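Local coordinates for xylose isomerase domain protein TIM barrel (Planctomyces limnophilus, PDB 3TVA) that binds a magnesium ion in its TIM barrel and may act as an isomerase, as its family relationship suggests, at residues P9-I13 with R284-C290; V15-A21 with V38-H44; G124-S129 with Q161-H166; S209-K213 with P255-E261. All blocks are in the same frame, centred on the assembly; numbering follows the deposited sequence. Where two conformers were deposited one is given.

Interaction 1. Residues P9-I13 with R284-C290; sequences PYWPI and RKKIANC
Trp11 adopts a left-handed backbone conformation (phi 51°, psi 50°), an unusual kink just before the first barrel strand that turns its carbonyl toward the last helix. Arg284 answers it: extended through chi1 and chi2 (both t) and bent at chi3 (p), its side chain gives a hydrogen bond from NH1 to Trp11 O at 3.0 Å. NH1 also reaches a water, 3.0 Å away, that accepts from Ile13 N at 3.2 Å, while Ile13 CD1 lies over one face of the guanidinium, 3.2 Å from NH1. The nearest CA pairs are Tyr10–Ala288 (7.0 Å) and Trp11–Arg284 (7.2 Å). With chi1 at m, the Trp11 indole packs CE3 on Ala288 CB (4.0 Å) and CH2 on Ile287 CG2 (3.9 Å); its NE1 is hydrogen-bonded to Tyr252 O. Asn289 leaves the helix with positive phi, and Cys290 SG packs on Tyr10 CB (4.0 Å) and lies 5.5 Å from the ring centroid, an oblique sulfur-aromatic contact. The C-terminal helix is thus fastened to the N-terminal segment, with Trp248 of helix 240-249 meeting Tyr10 and Trp11 edge-to-face. The guanidinium spends NH1 on a main-chain carbonyl and a bridging water, a directional polar link beside apolar packing.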
# COMPACT_ATOMS: atom_id res chain seq x y z
N PRO A 9 -12.93 -17.75 0.65
CA PRO A 9 -13.44 -16.98 1.79
C PRO A 9 -13.20 -15.49 1.61
O PRO A 9 -12.11 -15.09 1.19
CB PRO A 9 -12.64 -17.52 2.98
CG PRO A 9 -11.43 -18.14 2.39
CD PRO A 9 -11.84 -18.66 1.04
N TYR A 10 -14.21 -14.69 1.92
CA TYR A 10 -14.13 -13.25 1.72
C TYR A 10 -13.26 -12.64 2.77
O TYR A 10 -13.22 -13.11 3.91
CB TYR A 10 -15.51 -12.62 1.87
CG TYR A 10 -16.59 -13.25 1.03
CD1 TYR A 10 -17.87 -13.42 1.53
CD2 TYR A 10 -16.32 -13.66 -0.27
CE1 TYR A 10 -18.87 -14.00 0.76
CE2 TYR A 10 -17.30 -14.23 -1.05
CZ TYR A 10 -18.58 -14.40 -0.54
OH TYR A 10 -19.55 -14.97 -1.33
N TRP A 11 -12.60 -11.55 2.40
CA TRP A 11 -11.91 -10.70 3.36
C TRP A 11 -10.97 -11.45 4.32
O TRP A 11 -11.05 -11.24 5.52
CB TRP A 11 -12.95 -9.91 4.17
CG TRP A 11 -13.60 -8.78 3.41
CD1 TRP A 11 -13.36 -8.43 2.10
CD2 TRP A 11 -14.58 -7.86 3.90
NE1 TRP A 11 -14.14 -7.35 1.75
CE2 TRP A 11 -14.89 -6.97 2.84
CE3 TRP A 11 -15.22 -7.69 5.13
CZ2 TRP A 11 -15.81 -5.94 2.98
CZ3 TRP A 11 -16.15 -6.67 5.26
CH2 TRP A 11 -16.44 -5.81 4.19
N PRO A 12 -10.09 -12.32 3.78
CA PRO A 12 -9.11 -12.88 4.73
C PRO A 12 -8.30 -11.73 5.31
O PRO A 12 -8.04 -10.76 4.61
CB PRO A 12 -8.22 -13.76 3.84
CG PRO A 12 -8.31 -13.14 2.47
CD PRO A 12 -9.75 -12.63 2.38
N ILE A 13 -7.99 -11.79 6.59
CA ILE A 13 -7.23 -10.71 7.22
C ILE A 13 -5.73 -10.87 6.97
O ILE A 13 -5.23 -11.99 6.81
CB ILE A 13 -7.63 -10.52 8.70
CG1 ILE A 13 -8.96 -9.76 8.76
CG2 ILE A 13 -6.58 -9.73 9.47
CD1 ILE A 13 -10.06 -10.50 9.41
N ARG A 284 -16.22 -8.14 9.80
CA ARG A 284 -16.36 -9.12 8.73
C ARG A 284 -17.55 -10.04 8.99
O ARG A 284 -18.32 -10.32 8.08
CB ARG A 284 -15.10 -9.97 8.57
CG ARG A 284 -15.16 -10.96 7.41
CD ARG A 284 -13.84 -11.71 7.27
NE ARG A 284 -13.61 -12.59 8.41
CZ ARG A 284 -12.46 -13.20 8.69
NH1 ARG A 284 -11.40 -13.02 7.90
NH2 ARG A 284 -12.36 -13.99 9.76
N LYS A 285 -17.69 -10.50 10.23
CA LYS A 285 -18.78 -11.40 10.58
C LYS A 285 -20.13 -10.72 10.40
O LYS A 285 -21.10 -11.33 9.96
CB LYS A 285 -18.63 -11.88 12.03
CG LYS A 285 -19.73 -12.82 12.49
CD LYS A 285 -19.48 -13.25 13.93
CE LYS A 285 -20.72 -13.87 14.57
NZ LYS A 285 -21.06 -15.18 13.97
N LYS A 286 -20.20 -9.44 10.75
CA LYS A 286 -21.41 -8.66 10.58
C LYS A 286 -21.72 -8.37 9.10
O LYS A 286 -22.84 -8.59 8.64
CB LYS A 286 -21.29 -7.34 11.34
CG LYS A 286 -22.54 -6.48 11.30
CD LYS A 286 -22.27 -5.10 11.89
CE LYS A 286 -23.54 -4.25 11.88
NZ LYS A 286 -23.35 -2.96 12.61
N ILE A 287 -20.74 -7.83 8.38
CA ILE A 287 -20.95 -7.39 7.00
C ILE A 287 -20.86 -8.49 5.93
O ILE A 287 -21.71 -8.56 5.04
CB ILE A 287 -19.96 -6.27 6.64
CG1 ILE A 287 -20.10 -5.12 7.63
CG2 ILE A 287 -20.17 -5.78 5.21
CD1 ILE A 287 -18.93 -4.13 7.55
N ALA A 288 -19.84 -9.33 6.01
CA ALA A 288 -19.60 -10.34 4.99
C ALA A 288 -20.18 -11.70 5.37
O ALA A 288 -20.14 -12.64 4.57
CB ALA A 288 -18.11 -10.46 4.69
N ASN A 289 -20.72 -11.78 6.59
CA ASN A 289 -21.25 -13.02 7.18
C ASN A 289 -20.23 -14.15 7.35
O ASN A 289 -20.58 -15.33 7.39
CB ASN A 289 -22.50 -13.50 6.44
CG ASN A 289 -23.73 -12.69 6.78
OD1 ASN A 289 -23.89 -11.55 6.33
ND2 ASN A 289 -24.61 -13.26 7.60
N CYS A 290 -18.96 -13.77 7.48
CA CYS A 290 -17.89 -14.72 7.79
C CYS A 290 -16.82 -14.06 8.65
O CYS A 290 -16.05 -14.73 9.34
CB CYS A 290 -17.27 -15.29 6.51
SG CYS A 290 -16.31 -14.08 5.54
O HOH W 1 -8.79 -14.47 8.20

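Interaction 2. Residues V15-A21 with V38-H44; sequences VFTSVDA and VQVHAPH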
# COMPACT_ATOMS: atom_id res chain seq x y z
N VAL A 15 -1.58 -8.82 7.49
CA VAL A 15 -0.80 -7.75 8.08
C VAL A 15 0.31 -7.38 7.12
O VAL A 15 0.74 -8.19 6.29
CB VAL A 15 -0.22 -8.11 9.48
CG1 VAL A 15 -1.34 -8.49 10.46
CG2 VAL A 15 0.80 -9.24 9.35
N PHE A 16 0.76 -6.13 7.22
CA PHE A 16 1.81 -5.65 6.35
C PHE A 16 3.12 -5.99 7.06
O PHE A 16 3.33 -5.60 8.20
CB PHE A 16 1.63 -4.14 6.11
CG PHE A 16 2.60 -3.58 5.12
CD1 PHE A 16 2.23 -3.40 3.79
CD2 PHE A 16 3.89 -3.25 5.50
CE1 PHE A 16 3.13 -2.89 2.86
CE2 PHE A 16 4.80 -2.74 4.57
CZ PHE A 16 4.40 -2.55 3.25
N THR A 17 3.99 -6.72 6.37
CA THR A 17 5.21 -7.22 6.98
C THR A 17 6.46 -6.73 6.26
O THR A 17 6.38 -6.18 5.16
CB THR A 17 5.25 -8.76 6.97
OG1 THR A 17 5.22 -9.24 5.62
CG2 THR A 17 4.07 -9.33 7.75
N SER A 18 7.60 -6.90 6.93
CA SER A 18 8.91 -6.58 6.35
C SER A 18 9.83 -7.77 6.57
O SER A 18 9.77 -8.39 7.62
CB SER A 18 9.54 -5.36 7.04
OG SER A 18 8.96 -4.14 6.60
N VAL A 19 10.63 -8.13 5.57
CA VAL A 19 11.77 -9.02 5.80
C VAL A 19 12.93 -8.32 6.53
O VAL A 19 13.38 -8.75 7.59
CB VAL A 19 12.32 -9.59 4.48
CG1 VAL A 19 13.52 -10.52 4.74
CG2 VAL A 19 11.21 -10.31 3.73
N ASP A 20 13.40 -7.23 5.93
CA ASP A 20 14.33 -6.31 6.57
C ASP A 20 13.88 -4.85 6.39
O ASP A 20 13.50 -4.18 7.36
CB ASP A 20 15.78 -6.53 6.10
CG ASP A 20 15.89 -6.77 4.59
OD1 ASP A 20 16.76 -7.57 4.18
OD2 ASP A 20 15.13 -6.15 3.83
N ALA A 21 13.91 -4.37 5.15
CA ALA A 21 13.56 -2.98 4.83
C ALA A 21 12.09 -2.71 5.09
O ALA A 21 11.27 -3.63 5.06
CB ALA A 21 13.91 -2.66 3.38
N VAL A 38 -0.33 -11.92 3.91
CA VAL A 38 0.43 -10.72 4.22
C VAL A 38 0.71 -9.94 2.93
O VAL A 38 0.72 -10.50 1.84
CB VAL A 38 1.80 -11.04 4.88
CG1 VAL A 38 1.63 -11.68 6.26
CG2 VAL A 38 2.67 -11.91 3.97
N GLN A 39 0.97 -8.65 3.10
CA GLN A 39 1.68 -7.88 2.10
C GLN A 39 3.08 -7.70 2.66
O GLN A 39 3.26 -7.67 3.87
CB GLN A 39 1.04 -6.52 1.87
CG GLN A 39 -0.33 -6.60 1.21
CD GLN A 39 -0.84 -5.23 0.83
OE1 GLN A 39 -0.08 -4.26 0.83
NE2 GLN A 39 -2.13 -5.13 0.51
N VAL A 40 4.06 -7.62 1.79
CA VAL A 40 5.44 -7.59 2.24
C VAL A 40 6.19 -6.41 1.64
O VAL A 40 6.16 -6.20 0.42
CB VAL A 40 6.18 -8.88 1.81
CG1 VAL A 40 7.57 -8.91 2.40
CG2 VAL A 40 5.39 -10.10 2.26
N HIS A 41 6.88 -5.65 2.48
CA HIS A 41 7.81 -4.68 1.95
C HIS A 41 8.99 -5.43 1.32
O HIS A 41 9.55 -6.34 1.92
CB HIS A 41 8.28 -3.72 3.03
CG HIS A 41 8.97 -2.50 2.48
ND1 HIS A 41 10.20 -2.56 1.87
CD2 HIS A 41 8.58 -1.21 2.43
CE1 HIS A 41 10.56 -1.34 1.49
NE2 HIS A 41 9.59 -0.50 1.81
N ALA A 42 9.37 -5.07 0.09
CA ALA A 42 10.47 -5.76 -0.59
C ALA A 42 11.76 -5.64 0.22
O ALA A 42 12.03 -4.61 0.82
CB ALA A 42 10.67 -5.21 -2.00
N PRO A 43 12.55 -6.71 0.23
CA PRO A 43 13.81 -6.71 0.97
C PRO A 43 14.82 -5.76 0.36
O PRO A 43 14.62 -5.27 -0.76
CB PRO A 43 14.29 -8.16 0.83
CG PRO A 43 13.65 -8.66 -0.42
CD PRO A 43 12.31 -7.97 -0.49
N HIS A 44 15.86 -5.46 1.12
CA HIS A 44 16.99 -4.67 0.64
C HIS A 44 17.62 -5.31 -0.60
O HIS A 44 17.49 -6.51 -0.80
CB HIS A 44 18.01 -4.49 1.76
CG HIS A 44 17.62 -3.47 2.77
ND1 HIS A 44 17.44 -2.13 2.46
CD2 HIS A 44 17.35 -3.58 4.10
CE1 HIS A 44 17.09 -1.47 3.55
NE2 HIS A 44 17.03 -2.32 4.55
O HOH W 2 11.59 -5.99 3.74
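Two short main-chain bonds hold the strands together: Thr17 N to Gln39 O and His41 N to Thr17 O, each 2.8 Å. Gln39 N to Val15 O is longer at 3.2 Å, and Thr17 OG1 adds a second donor to Gln39 O at 3.1 Å. Beyond the strands, Asp20 OD2 accepts from His44 N (2.9 Å) and from Ala21 N (2.5 Å), and a water joins Asp20 N, Ala21 O and His41 O. The parallel strands, their segment axes 32° apart, belong to the β-α-β unit that opens the TIM barrel, with helix 27-32 packing on Val15 and Val38. Phe16 and Gln39 face the barrel interior, where Gln39 OE1 is hydrogen-bonded to NE2 of the magnesium ligand His211 and the Phe16 side chain lies about 6 Å from the metal at nearest atoms. On the other face, Val15 CG2 meets Val38 CG1 at 4.0 Å and Thr17 CG2 lies 3.7 Å from Val38 CG1. Ala21 CB sits over the His44 ring, 3.4 Å from its centroid, in a CH-pi contact.

Interaction 3. Residues G124-S129 with Q161-H166; sequences GFVPES and QESADH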
# COMPACT_ATOMS: atom_id res chain seq x y z
N GLY A 124 4.64 8.85 -5.61
CA GLY A 124 5.08 10.21 -5.30
C GLY A 124 4.03 11.24 -5.67
O GLY A 124 2.90 10.87 -6.03
N PHE A 125 4.38 12.52 -5.64
CA PHE A 125 3.35 13.54 -5.80
C PHE A 125 3.18 13.81 -7.29
O PHE A 125 4.00 14.50 -7.90
CB PHE A 125 3.75 14.83 -5.07
CG PHE A 125 3.43 14.83 -3.59
CD1 PHE A 125 2.78 15.92 -3.01
CD2 PHE A 125 3.76 13.75 -2.79
CE1 PHE A 125 2.49 15.93 -1.65
CE2 PHE A 125 3.46 13.75 -1.44
CZ PHE A 125 2.83 14.84 -0.87
N VAL A 126 2.08 13.32 -7.84
CA VAL A 126 1.82 13.35 -9.27
C VAL A 126 1.60 14.80 -9.71
O VAL A 126 0.75 15.49 -9.16
CB VAL A 126 0.58 12.50 -9.65
CG1 VAL A 126 0.21 12.69 -11.14
CG2 VAL A 126 0.82 11.03 -9.33
N PRO A 127 2.41 15.27 -10.67
CA PRO A 127 2.35 16.64 -11.20
C PRO A 127 1.01 16.92 -11.88
O PRO A 127 0.32 15.98 -12.28
CB PRO A 127 3.45 16.65 -12.27
CG PRO A 127 4.31 15.49 -11.97
CD PRO A 127 3.44 14.46 -11.34
N GLU A 128 0.66 18.20 -12.01
CA GLU A 128 -0.49 18.62 -12.81
C GLU A 128 -0.31 18.09 -14.22
O GLU A 128 0.81 18.05 -14.72
CB GLU A 128 -0.57 20.15 -12.86
CG GLU A 128 -1.18 20.82 -11.65
CD GLU A 128 -1.27 22.34 -11.81
OE1 GLU A 128 -1.43 22.82 -12.95
OE2 GLU A 128 -1.16 23.06 -10.78
N SER A 129 -1.41 17.68 -14.85
CA SER A 129 -1.36 17.09 -16.20
C SER A 129 -0.85 18.07 -17.26
O SER A 129 -0.35 17.65 -18.31
CB SER A 129 -2.73 16.57 -16.59
OG SER A 129 -3.71 17.58 -16.44
N GLN A 161 -1.09 11.80 -2.04
CA GLN A 161 -1.60 13.14 -1.75
C GLN A 161 -2.59 13.63 -2.82
O GLN A 161 -3.29 14.63 -2.61
CB GLN A 161 -0.44 14.13 -1.62
CG GLN A 161 -0.81 15.47 -0.99
CD GLN A 161 -1.01 16.58 -2.03
OE1 GLN A 161 -0.97 16.34 -3.24
NE2 GLN A 161 -1.22 17.80 -1.54
N GLU A 162 -2.66 12.93 -3.94
CA GLU A 162 -3.55 13.35 -5.02
C GLU A 162 -5.00 13.27 -4.57
O GLU A 162 -5.39 12.36 -3.85
CB GLU A 162 -3.41 12.46 -6.27
CG GLU A 162 -2.06 12.47 -6.89
CD GLU A 162 -1.05 11.77 -6.01
OE1 GLU A 162 0.01 12.38 -5.72
OE2 GLU A 162 -1.35 10.63 -5.58
N SER A 163 -5.79 14.21 -5.04
CA SER A 163 -7.23 14.09 -4.94
C SER A 163 -7.65 12.87 -5.77
O SER A 163 -6.92 12.43 -6.67
CB SER A 163 -7.87 15.34 -5.51
OG SER A 163 -7.72 15.34 -6.91
N ALA A 164 -8.81 12.29 -5.46
CA ALA A 164 -9.31 11.15 -6.23
C ALA A 164 -9.45 11.49 -7.72
O ALA A 164 -9.16 10.67 -8.58
CB ALA A 164 -10.65 10.64 -5.65
N ASP A 165 -9.88 12.72 -8.02
CA ASP A 165 -10.03 13.14 -9.41
C ASP A 165 -8.70 13.12 -10.20
O ASP A 165 -8.65 12.65 -11.34
CB ASP A 165 -10.67 14.54 -9.49
CG ASP A 165 -12.17 14.54 -9.13
OD1 ASP A 165 -12.82 13.48 -9.21
OD2 ASP A 165 -12.69 15.62 -8.79
N HIS A 166 -7.63 13.62 -9.57
CA HIS A 166 -6.30 13.70 -10.18
C HIS A 166 -5.76 12.29 -10.40
O HIS A 166 -5.19 11.98 -11.45
CB HIS A 166 -5.36 14.50 -9.25
CG HIS A 166 -4.06 14.93 -9.87
ND1 HIS A 166 -3.85 14.97 -11.24
CD2 HIS A 166 -2.91 15.36 -9.31
CE1 HIS A 166 -2.62 15.40 -11.48
NE2 HIS A 166 -2.03 15.64 -10.32
O HOH W 3 0.79 9.10 -5.41
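Gly124 begins a loop that follows strand 118-121 of the TIM barrel and packs against the next β-to-α connection, after strand 154-158. Its positive phi (106°) suits a glycine, and a water lies between Gly124 O (2.8 Å) and Glu162 OE2 (2.6 Å), bridging the two. At Phe125 the ring lies against Gln161, whose CB stands over its face 3.7 Å from the centroid, a CH-pi contact; helix 82-88 also touches the ring. Val126 is gripped through both ends of its backbone: N donates to Glu162 OE1 (3.1 Å), and O accepts from His166 NE2 (3.0 Å). Its CB also packs on Glu162 CG at 3.8 Å. Pro127 directs its CA-to-CB bond away from 161-166, with its side chain on helix 132-149. Ser129 closes the segment, its OG hydrogen-bonded to Glu169 of helix 164-174. That helix is capped at its start by Ser163, whose OG accepts from His166 N at 3.2 Å.

Interaction 4. Residues S209-K213 with P255-E261; sequences SIHCK and PLTIERE. With MG (magnesium ion), chain C; GOL (glycerol), chain E.
His211 sets its imidazole beside Thr257, CD2 lying 3.9 Å from Thr257 CB, while ND1 binds the magnesium ion at 2.5 Å. Glu259 reaches the same ion through OE1, also at 2.5 Å, with chi1 and chi2 both t; His211 has chi1 m. Glu158 and Asp184 complete the protein ligands, and Gln39 OE1 is hydrogen-bonded to His211 NE2. The arrangement is consistent with the metal centres of xylose isomerase-like TIM barrels, placed at the C-terminal ends of the strands. Strands 209-212 and 256-258 run parallel, their axes 4.5 Å apart at closest and inclined at 40°. His211 pairs with Thr257 (CA–CA 4.8 Å) and Cys212 with Ile258 (4.6 Å). Cys212 N donates to Thr257 O at 2.7 Å, and Glu259 N to Cys212 O at 3.1 Å. A water accepts from Ile210 N (3.1 Å) and donates to Pro255 O (2.8 Å). A glycerol, probably from the crystallisation liquor, donates from O2 to Glu259 OE2 at 2.8 Å and may mark a pocket beside the metal. Lys213 finds its strongest polar partner in Asp184; its NZ also makes a long salt bridge with Glu261 OE1 (3.7 Å). On the face opposite His211 and Thr257, Ile210 CD1 meets Leu256 CD2 at 3.6 Å and Cys212 SG meets Leu256 CB at 4.0 Å. Ile210 packs on helix 240-249, while Cys212 and Ile258 pack on helix 266-287.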
# COMPACT_ATOMS: atom_id res chain seq x y z
N SER A 209 -6.47 -3.93 -3.94
CA SER A 209 -6.01 -4.37 -2.62
C SER A 209 -6.20 -3.21 -1.68
O SER A 209 -6.38 -2.08 -2.12
CB SER A 209 -4.55 -4.87 -2.63
OG SER A 209 -3.66 -3.84 -3.02
N ILE A 210 -6.17 -3.45 -0.37
CA ILE A 210 -6.41 -2.34 0.54
C ILE A 210 -5.57 -2.44 1.80
O ILE A 210 -5.11 -3.52 2.16
CB ILE A 210 -7.89 -2.26 0.99
CG1 ILE A 210 -8.25 -3.46 1.85
CG2 ILE A 210 -8.87 -2.16 -0.21
CD1 ILE A 210 -8.92 -3.08 3.14
N HIS A 211 -5.38 -1.30 2.45
CA HIS A 211 -4.82 -1.27 3.79
C HIS A 211 -5.87 -0.80 4.78
O HIS A 211 -6.67 0.10 4.49
CB HIS A 211 -3.57 -0.38 3.82
CG HIS A 211 -2.40 -0.99 3.11
ND1 HIS A 211 -1.28 -0.27 2.75
CD2 HIS A 211 -2.19 -2.26 2.69
CE1 HIS A 211 -0.43 -1.06 2.13
NE2 HIS A 211 -0.95 -2.28 2.08
N CYS A 212 -5.92 -1.47 5.93
CA CYS A 212 -6.74 -1.00 7.02
C CYS A 212 -5.84 -0.29 8.00
O CYS A 212 -5.03 -0.91 8.69
CB CYS A 212 -7.44 -2.17 7.72
SG CYS A 212 -8.67 -2.94 6.65
N LYS A 213 -6.00 1.03 8.04
CA LYS A 213 -5.17 1.89 8.87
C LYS A 213 -6.06 3.07 9.25
O LYS A 213 -7.01 3.39 8.52
CB LYS A 213 -3.93 2.35 8.11
CG LYS A 213 -2.89 3.00 9.01
CD LYS A 213 -2.12 4.11 8.32
CE LYS A 213 -1.18 3.60 7.30
NZ LYS A 213 -0.86 4.63 6.26
N PRO A 255 -8.16 -9.45 0.42
CA PRO A 255 -7.65 -9.39 1.80
C PRO A 255 -7.82 -8.02 2.44
O PRO A 255 -7.76 -6.98 1.77
CB PRO A 255 -6.15 -9.70 1.62
CG PRO A 255 -6.07 -10.48 0.35
CD PRO A 255 -7.14 -9.88 -0.54
N LEU A 256 -8.02 -8.01 3.75
CA LEU A 256 -8.01 -6.77 4.50
C LEU A 256 -6.66 -6.72 5.19
O LEU A 256 -6.43 -7.40 6.19
CB LEU A 256 -9.12 -6.79 5.56
CG LEU A 256 -10.56 -7.02 5.07
CD1 LEU A 256 -11.53 -7.15 6.26
CD2 LEU A 256 -11.01 -5.90 4.13
N THR A 257 -5.77 -5.86 4.70
CA THR A 257 -4.41 -5.88 5.20
C THR A 257 -4.19 -4.76 6.21
O THR A 257 -4.19 -3.58 5.86
CB THR A 257 -3.37 -5.76 4.07
OG1 THR A 257 -3.66 -6.72 3.04
CG2 THR A 257 -1.95 -6.01 4.62
N ILE A 258 -4.01 -5.16 7.46
CA ILE A 258 -3.77 -4.21 8.54
C ILE A 258 -2.37 -3.63 8.43
O ILE A 258 -1.38 -4.36 8.33
CB ILE A 258 -3.89 -4.89 9.92
CG1 ILE A 258 -5.22 -5.63 10.05
CG2 ILE A 258 -3.73 -3.86 11.02
CD1 ILE A 258 -5.24 -6.64 11.21
N GLU A 259 -2.29 -2.32 8.46
CA GLU A 259 -1.01 -1.65 8.49
C GLU A 259 -0.95 -0.73 9.70
O GLU A 259 -1.82 0.11 9.88
CB GLU A 259 -0.79 -0.84 7.22
CG GLU A 259 0.60 -0.21 7.18
CD GLU A 259 0.82 0.56 5.91
OE1 GLU A 259 -0.03 1.41 5.60
OE2 GLU A 259 1.82 0.31 5.20
N ARG A 260 0.05 -0.92 10.56
CA ARG A 260 0.25 0.03 11.66
C ARG A 260 1.72 0.36 11.71
O ARG A 260 2.54 -0.50 12.12
CB ARG A 260 -0.18 -0.62 12.97
CG ARG A 260 -0.01 0.25 14.19
CD ARG A 260 -1.25 1.09 14.47
NE ARG A 260 -1.06 1.91 15.67
CZ ARG A 260 -0.55 3.13 15.66
NH1 ARG A 260 -0.17 3.70 14.52
NH2 ARG A 260 -0.41 3.79 16.81
N GLU A 261 2.11 1.59 11.40
CA GLU A 261 3.54 1.74 11.29
C GLU A 261 4.05 2.41 12.53
O GLU A 261 4.20 3.63 12.59
CB GLU A 261 3.82 2.65 10.09
CG GLU A 261 2.91 2.40 8.88
CD GLU A 261 3.23 3.32 7.70
OE1 GLU A 261 2.56 4.37 7.58
OE2 GLU A 261 4.13 2.98 6.90
MG MG C . -0.66 2.04 3.31
C1 GOL E . 4.26 1.72 2.28
O1 GOL E . 4.88 2.91 1.84
C2 GOL E . 2.97 2.05 3.04
O2 GOL E . 1.91 1.24 2.57
C3 GOL E . 2.59 3.53 2.99
O3 GOL E . 1.46 3.80 3.80
O HOH W 4 -5.26 -6.15 0.85

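How the interactions relate
The modelled chain opens with 9-13, whose partner 284-290 is its very end, so interaction 1 closes a loop around almost the whole protein and all other contacts nest inside it. Interaction 2 follows directly, closing a short loop between the first two barrel strands; interaction 3 closes next, between two β-to-α loops on the opposite side of the chain's centre from interaction 2, and interaction 4 comes last, so these three lie in series without crossing. Strand 256-258 of interaction 4 adjoins strand 13-18, with Phe16 N 3.0 Å from Ile258 O and Pro12 O 2.9 Å from Leu256 N, joining interactions 1, 2 and 4 where the barrel closes. Interaction 3 touches none of them.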